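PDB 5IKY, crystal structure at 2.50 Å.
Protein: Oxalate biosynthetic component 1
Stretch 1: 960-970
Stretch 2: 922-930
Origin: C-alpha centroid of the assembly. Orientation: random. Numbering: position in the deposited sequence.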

# COMPACT_ATOMS: atom_id res chain seq x y z
N ASP A 960 -41.02 13.17 -15.42
CA ASP A 960 -40.31 14.44 -15.48
C ASP A 960 -40.70 15.33 -14.30
O ASP A 960 -39.88 16.11 -13.81
CB ASP A 960 -40.59 15.15 -16.80
N GLU A 961 -41.94 15.20 -13.85
CA GLU A 961 -42.42 15.98 -12.70
C GLU A 961 -41.68 15.55 -11.43
O GLU A 961 -41.31 16.39 -10.61
CB GLU A 961 -43.93 15.81 -12.53
N LEU A 962 -41.48 14.25 -11.29
CA LEU A 962 -40.73 13.72 -10.15
C LEU A 962 -39.28 14.18 -10.19
O LEU A 962 -38.67 14.42 -9.15
CB LEU A 962 -40.79 12.19 -10.13
CG LEU A 962 -41.95 11.57 -9.35
CD1 LEU A 962 -42.06 10.08 -9.63
CD2 LEU A 962 -41.77 11.82 -7.86
N ARG A 963 -38.73 14.32 -11.40
CA ARG A 963 -37.37 14.83 -11.57
C ARG A 963 -37.29 16.29 -11.11
O ARG A 963 -36.31 16.70 -10.49
CB ARG A 963 -36.92 14.71 -13.02
CG ARG A 963 -36.83 13.29 -13.54
CD ARG A 963 -36.17 13.25 -14.91
NE ARG A 963 -36.23 11.92 -15.50
CZ ARG A 963 -35.54 11.55 -16.58
NH1 ARG A 963 -34.73 12.41 -17.18
NH2 ARG A 963 -35.66 10.32 -17.05
N ALA A 964 -38.32 17.06 -11.44
CA ALA A 964 -38.40 18.45 -11.02
C ALA A 964 -38.53 18.53 -9.51
O ALA A 964 -37.98 19.44 -8.87
CB ALA A 964 -39.57 19.15 -11.70
N PHE A 965 -39.26 17.58 -8.93
CA PHE A 965 -39.43 17.50 -7.49
C PHE A 965 -38.10 17.24 -6.78
O PHE A 965 -37.82 17.84 -5.74
CB PHE A 965 -40.44 16.40 -7.14
CG PHE A 965 -40.56 16.13 -5.66
CD1 PHE A 965 -39.91 15.04 -5.09
CD2 PHE A 965 -41.31 16.96 -4.85
CE1 PHE A 965 -40.02 14.79 -3.74
CE2 PHE A 965 -41.41 16.72 -3.49
CZ PHE A 965 -40.77 15.63 -2.94
N PHE A 966 -37.30 16.36 -7.36
CA PHE A 966 -36.01 16.00 -6.77
C PHE A 966 -34.95 17.06 -7.02
O PHE A 966 -33.91 17.08 -6.35
CB PHE A 966 -35.53 14.65 -7.32
CG PHE A 966 -36.24 13.47 -6.72
CD1 PHE A 966 -36.39 13.36 -5.34
CD2 PHE A 966 -36.76 12.46 -7.52
CE1 PHE A 966 -37.05 12.28 -4.78
CE2 PHE A 966 -37.41 11.38 -6.97
CZ PHE A 966 -37.56 11.29 -5.60
N ASP A 967 -35.21 17.95 -7.97
CA ASP A 967 -34.28 19.04 -8.27
C ASP A 967 -34.42 20.15 -7.23
O ASP A 967 -33.60 21.07 -7.17
CB ASP A 967 -34.51 19.59 -9.68
CG ASP A 967 -33.24 20.11 -10.32
OD1 ASP A 967 -32.29 20.45 -9.58
OD2 ASP A 967 -33.19 20.18 -11.56
N ARG A 968 -35.46 20.05 -6.41
CA ARG A 968 -35.68 21.01 -5.33
C ARG A 968 -35.05 20.52 -4.03
O ARG A 968 -35.42 20.97 -2.94
CB ARG A 968 -37.18 21.26 -5.14
CG ARG A 968 -37.87 21.87 -6.34
CD ARG A 968 -37.15 23.13 -6.82
NE ARG A 968 -36.99 24.11 -5.75
CZ ARG A 968 -36.37 25.28 -5.90
NH1 ARG A 968 -35.85 25.61 -7.07
NH2 ARG A 968 -36.27 26.11 -4.87
N ALA A 969 -34.11 19.59 -4.15
CA ALA A 969 -33.40 19.06 -2.99
C ALA A 969 -31.93 18.83 -3.33
O ALA A 969 -31.58 18.59 -4.49
CB ALA A 969 -34.05 17.77 -2.51
N LEU A 970 -31.08 18.88 -2.31
CA LEU A 970 -29.64 18.74 -2.51
C LEU A 970 -29.02 17.89 -1.40
O LEU A 970 -29.49 17.89 -0.27
CB LEU A 970 -28.97 20.11 -2.56
CG LEU A 970 -27.46 20.15 -2.78
CD1 LEU A 970 -27.13 20.10 -4.27
CD2 LEU A 970 -26.88 21.38 -2.13
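Stretch 2 922-930: QIERLPLLK

Stretch 2 runs alongside stretch 1 in the same direction, first against the last turns of the helix that includes 960-966 and then beside the strand that starts at Ala969. Its own backbone changes to match: 923-925 have helical phi/psi without the regular bonds, 926-928 are extended, and 929-930 form a strand parallel to 969-970.

Gln922, modelled only to CB, makes no contact. Ile923 opens the interface, its CA-to-CB bond pointing toward the helix, with chi1 m and chi2 t. Its CG2 lies 4.0 Å from CB of Ala964 and 3.9 Å from the backbone N of Phe965, so its CG2 lies against both the alanine methyl and the helix backbone. The CA atoms of Ile923 and Phe965 are 6.1 Å apart.

Glu924 and Arg925 turn their CA-to-CB bonds away, and neither side chain is modelled past CB. Glu924 contributes through its backbone: its O lies over one face of the Arg968 guanidinium, 3.7 Å from CZ.

Leu926 does two jobs. Its CD1 reaches CD2 of Phe965 at 3.8 Å, while its carbonyl O, near the guanidinium plane, accepts a very short hydrogen bond from NE of Arg968 (2.5 Å) and a weak one from NH2 of Arg968 (2.8 Å). Arg968 reaches it by folding back, with chi1, chi2 and chi3 all m, and its CG comes within 3.4 Å of O of Ile923. The arginine thus meets the irregular segment through main-chain carbonyls, and more of its area is covered by the other stretch than of any other residue here.

Pro927 points its CA-to-CB bond away and adds little to the contact. Leu928 sets off sideways, but the end of its side chain comes nearer, placing CD1 4.3 Å from CB of Leu970 and 3.9 Å from N of Ala969. Its CA also makes a CA-H...O contact with O of Arg968 at 3.4 Å.

From here the pairing is regular. Leu929 sits opposite Ala969, CA to CA 4.3 Å, and bonds to the residues flanking that alanine: N of Leu929 donates to O of Arg968 at 2.9 Å, and O of Leu929 accepts from N of Leu970 at 2.6 Å. Their side chains share one face of the sheet, CB of Leu929 lying 4.1 Å from CB of Ala969. Lys930 pairs with Leu970 on the other face, its CG 4.1 Å from CD2 of Leu970, so the lysine's aliphatic stem packs against leucine.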

# COMPACT_ATOMS: atom_id res chain seq x y z
N GLN A 922 -46.49 24.72 -8.61
CA GLN A 922 -45.85 25.01 -7.33
C GLN A 922 -44.70 24.04 -7.03
O GLN A 922 -44.05 24.15 -5.99
CB GLN A 922 -46.88 24.96 -6.20
N ILE A 923 -44.47 23.09 -7.93
CA ILE A 923 -43.37 22.14 -7.76
C ILE A 923 -42.03 22.86 -7.84
O ILE A 923 -41.10 22.56 -7.09
CB ILE A 923 -43.43 21.01 -8.82
CG1 ILE A 923 -44.65 20.12 -8.58
CG2 ILE A 923 -42.16 20.17 -8.79
CD1 ILE A 923 -44.68 18.88 -9.43
N GLU A 924 -41.93 23.83 -8.74
CA GLU A 924 -40.73 24.65 -8.86
C GLU A 924 -40.66 25.66 -7.71
O GLU A 924 -39.61 26.25 -7.45
CB GLU A 924 -40.70 25.38 -10.20
N ARG A 925 -41.79 25.85 -7.03
CA ARG A 925 -41.88 26.81 -5.94
C ARG A 925 -41.46 26.21 -4.60
O ARG A 925 -41.31 26.93 -3.61
CB ARG A 925 -43.30 27.37 -5.84
N LEU A 926 -41.29 24.89 -4.57
CA LEU A 926 -40.79 24.22 -3.37
C LEU A 926 -39.39 24.70 -3.05
O LEU A 926 -38.53 24.76 -3.93
CB LEU A 926 -40.80 22.70 -3.55
CG LEU A 926 -42.15 22.00 -3.75
CD1 LEU A 926 -41.95 20.67 -4.48
CD2 LEU A 926 -42.84 21.78 -2.42
N PRO A 927 -39.14 25.05 -1.77
CA PRO A 927 -37.83 25.56 -1.37
C PRO A 927 -36.72 24.51 -1.48
O PRO A 927 -36.98 23.33 -1.29
CB PRO A 927 -38.05 25.96 0.09
CG PRO A 927 -39.16 25.08 0.56
CD PRO A 927 -40.06 24.92 -0.64
N LEU A 928 -35.51 24.95 -1.80
CA LEU A 928 -34.38 24.04 -1.94
C LEU A 928 -34.02 23.38 -0.62
O LEU A 928 -33.64 24.05 0.34
CB LEU A 928 -33.16 24.78 -2.50
CG LEU A 928 -31.89 23.94 -2.63
CD1 LEU A 928 -32.03 22.91 -3.74
CD2 LEU A 928 -30.67 24.82 -2.85
N LEU A 929 -34.15 22.06 -0.57
CA LEU A 929 -33.84 21.31 0.64
C LEU A 929 -32.38 20.86 0.64
O LEU A 929 -31.99 19.97 -0.12
CB LEU A 929 -34.76 20.10 0.76
CG LEU A 929 -34.57 19.25 2.02
CD1 LEU A 929 -34.78 20.09 3.27
CD2 LEU A 929 -35.50 18.05 2.01
N LYS A 930 -31.57 21.48 1.49
CA LYS A 930 -30.16 21.16 1.58
C LYS A 930 -29.88 20.25 2.77
O LYS A 930 -30.11 20.63 3.92
CB LYS A 930 -29.32 22.43 1.68
CG LYS A 930 -29.40 23.31 0.44
CD LYS A 930 -28.84 24.70 0.70
CE LYS A 930 -29.68 25.45 1.72
NZ LYS A 930 -29.21 26.85 1.92